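Local coordinates for hypothetical protein ST1625 (Sulfolobus tokodaii, PDB 1WY6), which is of unknown function, being an all-helical repeat protein from a hyperthermophilic archaeon whose stacked helices form an elongated fold, at residues N121-A125 and S126-A130; G21-D24 and E25-I29; Q75-K78 and S79-E82. All blocks are in the same frame, centred on the assembly; numbering follows the deposited sequence.

Interaction 1: residues N121-A125 and S126-A130; sequences NEVSA and SILVA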
ATOM      1  N   ASN A 121     -12.697  -8.937  11.969  1.00 49.88           N
ATOM      2  CA  ASN A 121     -13.234  -8.387  10.729  1.00 49.54           C
ATOM      3  C   ASN A 121     -13.880  -7.026  10.999  1.00 46.97           C
ATOM      4  O   ASN A 121     -14.971  -6.943  11.572  1.00 46.43           O
ATOM      5  CB  ASN A 121     -14.268  -9.350  10.128  1.00 51.43           C
ATOM      6  CG  ASN A 121     -14.477  -9.134   8.632  1.00 56.65           C
ATOM      7  OD1 ASN A 121     -14.850  -8.045   8.191  1.00 59.54           O
ATOM      8  ND2 ASN A 121     -14.232 -10.178   7.844  1.00 58.86           N
ATOM      9  N   GLU A 122     -13.202  -5.962  10.577  1.00 43.57           N
ATOM     10  CA  GLU A 122     -13.700  -4.606  10.788  1.00 39.49           C
ATOM     11  C   GLU A 122     -13.610  -3.768   9.517  1.00 34.46           C
ATOM     12  O   GLU A 122     -14.211  -2.697   9.423  1.00 30.27           O
ATOM     13  CB  GLU A 122     -12.898  -3.932  11.904  1.00 39.17           C
ATOM     14  CG  GLU A 122     -13.446  -2.591  12.343  1.00 44.05           C
ATOM     15  CD  GLU A 122     -14.897  -2.672  12.789  1.00 50.57           C
ATOM     16  OE1 GLU A 122     -15.212  -3.531  13.641  1.00 49.96           O
ATOM     17  OE2 GLU A 122     -15.724  -1.875  12.292  1.00 53.75           O
ATOM     18  N   VAL A 123     -12.851  -4.263   8.544  1.00 32.19           N
ATOM     19  CA  VAL A 123     -12.668  -3.560   7.277  1.00 30.14           C
ATOM     20  C   VAL A 123     -13.966  -3.471   6.488  1.00 28.10           C
ATOM     21  O   VAL A 123     -14.851  -4.313   6.644  1.00 26.18           O
ATOM     22  CB  VAL A 123     -11.604  -4.261   6.400  1.00 32.16           C
ATOM     23  CG1 VAL A 123     -10.214  -3.982   6.951  1.00 32.03           C
ATOM     24  CG2 VAL A 123     -11.867  -5.759   6.360  1.00 29.55           C
ATOM     25  N   SER A 124     -14.072  -2.448   5.644  1.00 25.75           N
ATOM     26  CA  SER A 124     -15.259  -2.241   4.827  1.00 25.40           C
ATOM     27  C   SER A 124     -15.327  -3.287   3.719  1.00 23.90           C
ATOM     28  O   SER A 124     -14.361  -4.002   3.465  1.00 22.85           O
ATOM     29  CB  SER A 124     -15.231  -0.844   4.209  1.00 23.84           C
ATOM     30  OG  SER A 124     -14.146  -0.717   3.310  1.00 25.71           O
ATOM     31  N   ALA A 125     -16.474  -3.364   3.054  1.00 24.39           N
ATOM     32  CA  ALA A 125     -16.671  -4.321   1.975  1.00 23.07           C
ATOM     33  C   ALA A 125     -15.706  -4.066   0.813  1.00 22.95           C
ATOM     34  O   ALA A 125     -15.190  -5.008   0.207  1.00 19.89           O
ATOM     35  CB  ALA A 125     -18.119  -4.256   1.482  1.00 24.84           C
ATOM     36  N   SER A 126     -15.462  -2.795   0.506  1.00 21.56           N
ATOM     37  CA  SER A 126     -14.567  -2.437  -0.595  1.00 22.18           C
ATOM     38  C   SER A 126     -13.181  -3.050  -0.421  1.00 18.84           C
ATOM     39  O   SER A 126     -12.624  -3.638  -1.349  1.00 18.69           O
ATOM     40  CB  SER A 126     -14.453  -0.916  -0.716  1.00 22.15           C
ATOM     41  OG  SER A 126     -13.985  -0.344   0.490  1.00 26.57           O
ATOM     42  N   ILE A 127     -12.630  -2.915   0.775  1.00  8.99           N
ATOM     43  CA  ILE A 127     -11.319  -3.466   1.068  1.00  8.99           C
ATOM     44  C   ILE A 127     -11.342  -4.997   0.933  1.00  8.99           C
ATOM     45  O   ILE A 127     -10.447  -5.583   0.316  1.00 16.72           O
ATOM     46  CB  ILE A 127     -10.859  -3.004   2.480  1.00  8.99           C
ATOM     47  CG1 ILE A 127     -10.569  -1.495   2.435  1.00  8.99           C
ATOM     48  CG2 ILE A 127      -9.607  -3.757   2.903  1.00  8.99           C
ATOM     49  CD1 ILE A 127     -10.444  -0.807   3.792  1.00  8.99           C
ATOM     50  N   LEU A 128     -12.366  -5.648   1.483  1.00 17.38           N
ATOM     51  CA  LEU A 128     -12.479  -7.104   1.364  1.00 18.76           C
ATOM     52  C   LEU A 128     -12.492  -7.483  -0.117  1.00 17.04           C
ATOM     53  O   LEU A 128     -11.874  -8.469  -0.527  1.00 17.96           O
ATOM     54  CB  LEU A 128     -13.773  -7.605   2.011  1.00 19.72           C
ATOM     55  CG  LEU A 128     -13.915  -7.509   3.529  1.00 25.25           C
ATOM     56  CD1 LEU A 128     -15.358  -7.782   3.917  1.00 25.15           C
ATOM     57  CD2 LEU A 128     -12.979  -8.501   4.200  1.00 29.00           C
ATOM     58  N   VAL A 129     -13.201  -6.692  -0.918  1.00 15.32           N
ATOM     59  CA  VAL A 129     -13.288  -6.956  -2.349  1.00 14.53           C
ATOM     60  C   VAL A 129     -11.948  -6.761  -3.060  1.00 15.19           C
ATOM     61  O   VAL A 129     -11.576  -7.568  -3.913  1.00 14.69           O
ATOM     62  CB  VAL A 129     -14.346  -6.058  -3.023  1.00 13.93           C
ATOM     63  CG1 VAL A 129     -14.191  -6.114  -4.530  1.00 11.37           C
ATOM     64  CG2 VAL A 129     -15.743  -6.523  -2.632  1.00 18.86           C
ATOM     65  N   ALA A 130     -11.235  -5.693  -2.709  1.00 14.87           N
ATOM     66  CA  ALA A 130      -9.941  -5.397  -3.308  1.00 15.62           C
ATOM     67  C   ALA A 130      -8.969  -6.557  -3.076  1.00 13.57           C
ATOM     68  O   ALA A 130      -8.400  -7.081  -4.027  1.00 14.32           O
ATOM     69  CB  ALA A 130      -9.372  -4.093  -2.730  1.00 17.22           C
TER
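The flat side-chain group of this contact is the Asn121 carboxamide, which reaches Leu128 with ND2, 4.2 Å from Leu128 CD2. The Asn121 side chain also touches Glu150 and Lys154. The segment 121-125 leads out of a loop into helix 125-137, and Ser124 is the N-cap. Val123, just before the cap, packs on Leu128, five residues on (the fourth after the cap). This pairing is a hydrophobic staple. Its closest pair is Val123 CG2 and Leu128 CD2, 3.7 Å apart. Val123 also meets Ile127, the two side chains crossing at about a right angle. Leu128 CG stands beside its own backbone N, anti to the carbonyl carbon (chi1 -68°), which turns the branch back over the cap. There Leu128 CG lies 3.5 Å from Ser124 O. Beyond the staple, Leu128 touches Ile117 and Leu147 of the neighbouring helices. Cutting Leu128 back to an alanine would probably leave a gap beside Val123 CG2 and take a packing partner from Ile117 and Leu147.

The backbone starts its helical ladder at the same place. Leu128 N donates to Ser124 O at 3.3 Å, and Val129 N to Ala125 O at 2.8 Å. Ser124 OG and Ser126 OG are hydrogen-bonded at 2.8 Å, and either may donate. Ser124 N is held by Asn88 OD1. The cap is therefore held in two ways: by polar bonds at the two serines and at Ser124 N, and by the apolar staple, which joins the first turn to helices 107-117 and 141-153.

Interaction 2: residues G21-D24 and E25-I29; sequences GYID and EGVKI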
ATOM      1  N   GLY A  21       5.470  13.759  11.190  1.00 11.24           N
ATOM      2  CA  GLY A  21       4.321  14.529  10.753  1.00 12.50           C
ATOM      3  C   GLY A  21       4.643  15.885  10.156  1.00 12.68           C
ATOM      4  O   GLY A  21       3.735  16.619   9.774  1.00 15.75           O
ATOM      5  N   TYR A  22       5.924  16.230  10.100  1.00 12.36           N
ATOM      6  CA  TYR A  22       6.361  17.495   9.508  1.00 13.35           C
ATOM      7  C   TYR A  22       6.467  17.221   8.008  1.00 14.29           C
ATOM      8  O   TYR A  22       7.563  17.201   7.453  1.00  9.20           O
ATOM      9  CB  TYR A  22       7.737  17.883  10.049  1.00 14.93           C
ATOM     10  CG  TYR A  22       7.761  18.306  11.502  1.00 17.25           C
ATOM     11  CD1 TYR A  22       7.647  19.656  11.857  1.00 18.65           C
ATOM     12  CD2 TYR A  22       7.953  17.371  12.521  1.00 10.41           C
ATOM     13  CE1 TYR A  22       7.738  20.065  13.185  1.00 13.09           C
ATOM     14  CE2 TYR A  22       8.042  17.772  13.857  1.00  8.65           C
ATOM     15  CZ  TYR A  22       7.941  19.124  14.175  1.00 12.25           C
ATOM     16  OH  TYR A  22       8.095  19.541  15.475  1.00 21.26           O
ATOM     17  N   ILE A  23       5.323  16.996   7.362  1.00  8.99           N
ATOM     18  CA  ILE A  23       5.287  16.673   5.933  1.00  8.99           C
ATOM     19  C   ILE A  23       5.937  17.698   4.978  1.00  8.99           C
ATOM     20  O   ILE A  23       6.758  17.325   4.148  1.00 12.75           O
ATOM     21  CB  ILE A  23       3.826  16.416   5.461  1.00  8.99           C
ATOM     22  CG1 ILE A  23       3.087  15.506   6.458  1.00  8.99           C
ATOM     23  CG2 ILE A  23       3.837  15.766   4.085  1.00  8.99           C
ATOM     24  CD1 ILE A  23       3.682  14.102   6.611  1.00  8.99           C
ATOM     25  N   ASP A  24       5.575  18.976   5.095  1.00 15.09           N
ATOM     26  CA  ASP A  24       6.130  20.002   4.210  1.00 18.14           C
ATOM     27  C   ASP A  24       7.644  20.086   4.324  1.00 17.05           C
ATOM     28  O   ASP A  24       8.349  20.196   3.323  1.00 12.84           O
ATOM     29  CB  ASP A  24       5.544  21.382   4.534  1.00 20.04           C
ATOM     30  CG  ASP A  24       4.037  21.429   4.383  1.00 30.42           C
ATOM     31  OD1 ASP A  24       3.532  21.213   3.264  1.00 31.04           O
ATOM     32  OD2 ASP A  24       3.354  21.688   5.389  1.00 39.21           O
ATOM     33  N   GLU A  25       8.132  20.053   5.557  1.00 15.75           N
ATOM     34  CA  GLU A  25       9.557  20.129   5.813  1.00 15.73           C
ATOM     35  C   GLU A  25      10.293  18.972   5.133  1.00 13.36           C
ATOM     36  O   GLU A  25      11.228  19.185   4.353  1.00 14.70           O
ATOM     37  CB  GLU A  25       9.822  20.101   7.325  1.00 16.47           C
ATOM     38  CG  GLU A  25       9.447  21.367   8.101  1.00 18.81           C
ATOM     39  CD  GLU A  25       7.950  21.516   8.356  1.00 24.00           C
ATOM     40  OE1 GLU A  25       7.210  20.508   8.286  1.00 21.61           O
ATOM     41  OE2 GLU A  25       7.516  22.650   8.650  1.00 19.91           O
ATOM     42  N   GLY A  26       9.872  17.746   5.430  1.00 10.83           N
ATOM     43  CA  GLY A  26      10.516  16.587   4.835  1.00 11.82           C
ATOM     44  C   GLY A  26      10.394  16.543   3.320  1.00 11.96           C
ATOM     45  O   GLY A  26      11.323  16.124   2.638  1.00 14.95           O
ATOM     46  N   VAL A  27       9.258  16.977   2.783  1.00 13.39           N
ATOM     47  CA  VAL A  27       9.053  16.972   1.329  1.00 12.05           C
ATOM     48  C   VAL A  27       9.952  17.982   0.623  1.00 12.78           C
ATOM     49  O   VAL A  27      10.477  17.722  -0.463  1.00 13.16           O
ATOM     50  CB  VAL A  27       7.571  17.262   0.978  1.00 11.53           C
ATOM     51  CG1 VAL A  27       7.414  17.517  -0.519  1.00 10.94           C
ATOM     52  CG2 VAL A  27       6.718  16.078   1.383  1.00 11.31           C
ATOM     53  N   LYS A  28      10.135  19.134   1.257  1.00 13.67           N
ATOM     54  CA  LYS A  28      10.972  20.189   0.710  1.00 15.57           C
ATOM     55  C   LYS A  28      12.380  19.624   0.532  1.00 13.81           C
ATOM     56  O   LYS A  28      12.992  19.776  -0.526  1.00 19.05           O
ATOM     57  CB  LYS A  28      10.979  21.388   1.666  1.00 15.18           C
ATOM     58  CG  LYS A  28      11.862  22.545   1.229  1.00 23.26           C
ATOM     59  CD  LYS A  28      11.838  23.666   2.261  1.00 31.28           C
ATOM     60  CE  LYS A  28      12.796  24.795   1.886  1.00 38.54           C
ATOM     61  NZ  LYS A  28      12.380  25.504   0.645  1.00 42.75           N
ATOM     62  N   ILE A  29      12.882  18.969   1.573  1.00  8.99           N
ATOM     63  CA  ILE A  29      14.206  18.345   1.544  1.00  8.99           C
ATOM     64  C   ILE A  29      14.272  17.305   0.416  1.00  8.99           C
ATOM     65  O   ILE A  29      15.222  17.282  -0.371  1.00 20.24           O
ATOM     66  CB  ILE A  29      14.513  17.620   2.870  1.00  8.99           C
ATOM     67  CG1 ILE A  29      14.395  18.588   4.049  1.00  8.99           C
ATOM     68  CG2 ILE A  29      15.929  17.048   2.832  1.00  8.99           C
ATOM     69  CD1 ILE A  29      15.490  19.582   4.115  1.00  8.99           C
TER
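Tyr22 and Gly26 form the first backbone bond of helix 23-36, with Tyr22 as the N-cap. The motif is a tight helix-to-helix connection. Gly21 ends the preceding helix in a Schellman motif with positive phi, and Tyr22 follows at the centre of an inverse gamma turn. A weak bond from Ile23 N to Gly21 O closes that turn at 2.9 Å.

The acceptors of the cap and first turn are then used in order. Tyr22 O accepts a hydrogen bond from Gly26 N at 3.1 Å, with a nearly straight N-H...O angle of 175°. Ile23 O accepts one from Val27 N at 2.9 Å. Asp24 O accepts one from Lys28 N, also at 2.9 Å, and here the donor is tilted 26° from the carbonyl plane. Gly26 has no side chain, and its N-H is satisfied by the cap carbonyl.

Glu25 folds back toward the cap, because its chain bends at chi2 (77°). Its OE1 lies at the edge of the Tyr22 ring, in the ring plane, and the ring and carboxylate planes are nearly perpendicular. OE1 and Tyr22 O are both acceptors and do not bond to each other. Asp24 carries a second carboxylate close by. Two acidic groups at a helix start would probably interact favourably with the helix dipole, though they may also repel each other somewhat. Glu25 also touches Phe17 of helix 7-19.

On the buried side Ile23 packs against Tyr57, Gln60 and Lys64 of helix 55-65, and Val27 against Ile65. Ile23 CG2 meets Val27 CG2 at 4.0 Å. The closest approach of Glu25 to the tyrosine is OE1 to Tyr22 CB, at 3.2 Å.

Interaction 3: residues Q75-K78 and S79-E82; sequences QNLK and SVVE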
ATOM      1  N   GLN A  75      10.055  -3.778  -2.197  1.00 15.21           N
ATOM      2  CA  GLN A  75       9.683  -5.154  -1.872  1.00 16.50           C
ATOM      3  C   GLN A  75       8.770  -5.224  -0.644  1.00 16.56           C
ATOM      4  O   GLN A  75       8.239  -6.288  -0.313  1.00 15.34           O
ATOM      5  CB  GLN A  75      10.946  -5.981  -1.604  1.00 17.77           C
ATOM      6  CG  GLN A  75      11.999  -5.862  -2.691  1.00 22.19           C
ATOM      7  CD  GLN A  75      11.562  -6.481  -4.001  1.00 27.85           C
ATOM      8  OE1 GLN A  75      12.030  -6.087  -5.070  1.00 42.08           O
ATOM      9  NE2 GLN A  75      10.673  -7.463  -3.928  1.00 26.20           N
ATOM     10  N   ASN A  76       8.594  -4.086   0.020  1.00 15.53           N
ATOM     11  CA  ASN A  76       7.767  -3.995   1.225  1.00 17.37           C
ATOM     12  C   ASN A  76       6.435  -3.277   1.008  1.00 16.15           C
ATOM     13  O   ASN A  76       5.918  -2.642   1.933  1.00 17.23           O
ATOM     14  CB  ASN A  76       8.543  -3.271   2.338  1.00 16.45           C
ATOM     15  CG  ASN A  76       8.999  -1.862   1.931  1.00 17.67           C
ATOM     16  OD1 ASN A  76       9.492  -1.096   2.761  1.00 17.73           O
ATOM     17  ND2 ASN A  76       8.845  -1.526   0.655  1.00 13.48           N
ATOM     18  N   LEU A  77       5.875  -3.378  -0.197  1.00 11.83           N
ATOM     19  CA  LEU A  77       4.615  -2.709  -0.478  1.00  9.85           C
ATOM     20  C   LEU A  77       3.431  -3.236   0.324  1.00  7.64           C
ATOM     21  O   LEU A  77       2.334  -2.686   0.257  1.00  9.64           O
ATOM     22  CB  LEU A  77       4.310  -2.714  -1.980  1.00  8.98           C
ATOM     23  CG  LEU A  77       5.288  -1.867  -2.805  1.00 10.57           C
ATOM     24  CD1 LEU A  77       4.676  -1.590  -4.168  1.00 13.92           C
ATOM     25  CD2 LEU A  77       5.587  -0.542  -2.093  1.00  9.36           C
ATOM     26  N   LYS A  78       3.654  -4.284   1.108  1.00 12.44           N
ATOM     27  CA  LYS A  78       2.586  -4.787   1.954  1.00 11.88           C
ATOM     28  C   LYS A  78       2.320  -3.695   2.997  1.00 12.25           C
ATOM     29  O   LYS A  78       1.228  -3.606   3.558  1.00 12.92           O
ATOM     30  CB  LYS A  78       2.996  -6.079   2.658  1.00 13.17           C
ATOM     31  CG  LYS A  78       1.881  -6.653   3.529  1.00 12.06           C
ATOM     32  CD  LYS A  78       2.383  -7.746   4.474  1.00 19.68           C
ATOM     33  CE  LYS A  78       1.288  -8.159   5.443  1.00 17.46           C
ATOM     34  NZ  LYS A  78       1.743  -9.193   6.412  1.00 17.12           N
ATOM     35  N   SER A  79       3.332  -2.863   3.247  1.00 12.58           N
ATOM     36  CA  SER A  79       3.225  -1.762   4.208  1.00 13.59           C
ATOM     37  C   SER A  79       2.155  -0.755   3.773  1.00 10.82           C
ATOM     38  O   SER A  79       1.473  -0.145   4.601  1.00  8.67           O
ATOM     39  CB  SER A  79       4.569  -1.025   4.329  1.00 16.95           C
ATOM     40  OG  SER A  79       5.634  -1.907   4.650  1.00 21.35           O
ATOM     41  N   VAL A  80       2.024  -0.566   2.467  1.00 10.71           N
ATOM     42  CA  VAL A  80       1.043   0.378   1.946  1.00 10.76           C
ATOM     43  C   VAL A  80      -0.372  -0.175   2.093  1.00 11.50           C
ATOM     44  O   VAL A  80      -1.288   0.544   2.467  1.00 11.71           O
ATOM     45  CB  VAL A  80       1.332   0.724   0.461  1.00  9.52           C
ATOM     46  CG1 VAL A  80       0.203   1.579  -0.113  1.00 12.82           C
ATOM     47  CG2 VAL A  80       2.650   1.468   0.370  1.00 11.40           C
ATOM     48  N   VAL A  81      -0.539  -1.461   1.807  1.00 13.58           N
ATOM     49  CA  VAL A  81      -1.840  -2.103   1.936  1.00 12.34           C
ATOM     50  C   VAL A  81      -2.253  -2.106   3.413  1.00 13.94           C
ATOM     51  O   VAL A  81      -3.424  -1.894   3.742  1.00  9.19           O
ATOM     52  CB  VAL A  81      -1.793  -3.555   1.441  1.00 11.93           C
ATOM     53  CG1 VAL A  81      -3.192  -4.154   1.478  1.00 15.17           C
ATOM     54  CG2 VAL A  81      -1.205  -3.610   0.036  1.00  6.13           C
ATOM     55  N   GLU A  82      -1.281  -2.357   4.290  1.00 11.53           N
ATOM     56  CA  GLU A  82      -1.512  -2.377   5.734  1.00 13.07           C
ATOM     57  C   GLU A  82      -2.103  -1.057   6.209  1.00 12.02           C
ATOM     58  O   GLU A  82      -2.988  -1.042   7.062  1.00 10.78           O
ATOM     59  CB  GLU A  82      -0.206  -2.625   6.493  1.00 12.85           C
ATOM     60  CG  GLU A  82       0.267  -4.065   6.521  1.00 23.51           C
ATOM     61  CD  GLU A  82      -0.687  -4.994   7.268  1.00 37.96           C
ATOM     62  OE1 GLU A  82      -1.453  -4.506   8.134  1.00 34.50           O
ATOM     63  OE2 GLU A  82      -0.658  -6.218   6.998  1.00 38.36           O
TER
HETATM   64  O   HOH W   1      -0.421  -9.277   7.799  1.00 25.84           O
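Asn76 O accepts two hydrogen bonds from Ser79. Ser79 OG donates to Asn76 O at 2.8 Å, in the carbonyl plane. Ser79 N donates to Asn76 O at 2.9 Å from above that plane, 39° out of it. Ser79 OG sits beside its own backbone N, anti to the carbonyl carbon (chi1 -55°), and this rotamer lets hydroxyl and amide share one acceptor. The Ser79 N bond to Asn76 O, three residues back, closes a tight turn into helix 78-86, and the hydroxyl reinforces it.

Lys78 NZ has its main partner in Glu112 of helix 107-117, a salt bridge. Its bridge to Glu82 OE2 is long, at 3.9 Å, and a water links the two, 2.6 Å from Lys78 NZ and donating to Glu82 OE2. The two side chains run side by side and point the same way, and Lys78 is extended. Lys78 O also accepts from Glu82 N.

Leu77 O receives Val80 N at 3.1 Å with a bent angle of 137°, and Val81 N only weakly. Leu77 CD2 then touches Val80 CG2 at 4.3 Å. Leu77 and Val81 pack on helix 92-103, while Val80 meets Leu50, Met58 and Phe59. Asn76 touches Cys47, whose disulfide partner Cys74 lies just before this segment.

Glu82 OE2 also stands close to Glu116 OE2, a like charge. Lys78, the water and Glu112 make this a mixed cluster, in which the lysine probably offsets part of the crowding of acids and one carboxylate may have a raised pKa.

From the N terminus, interaction 2 comes first, interaction 3 next and interaction 1 last. The three lie in series, so none nests in or crosses another. Each closes only a local turn where a helix begins. Interaction 2 (21-29) starts helix 23-36 and ties it to helices 7-19 and 55-65. Interaction 3 (75-82) opens helix 78-86 near the middle of the chain, among helices 44-52, 55-65, 92-103 and 107-117. Interaction 1 (121-130) starts helix 125-137, between helices 107-117 and 141-153. The centres of interactions 1 and 2 lie about 32 Å apart, on opposite sides of the chain's centre. Helix 55-65 is common to interactions 2 and 3, and helix 107-117 to interactions 3 and 1.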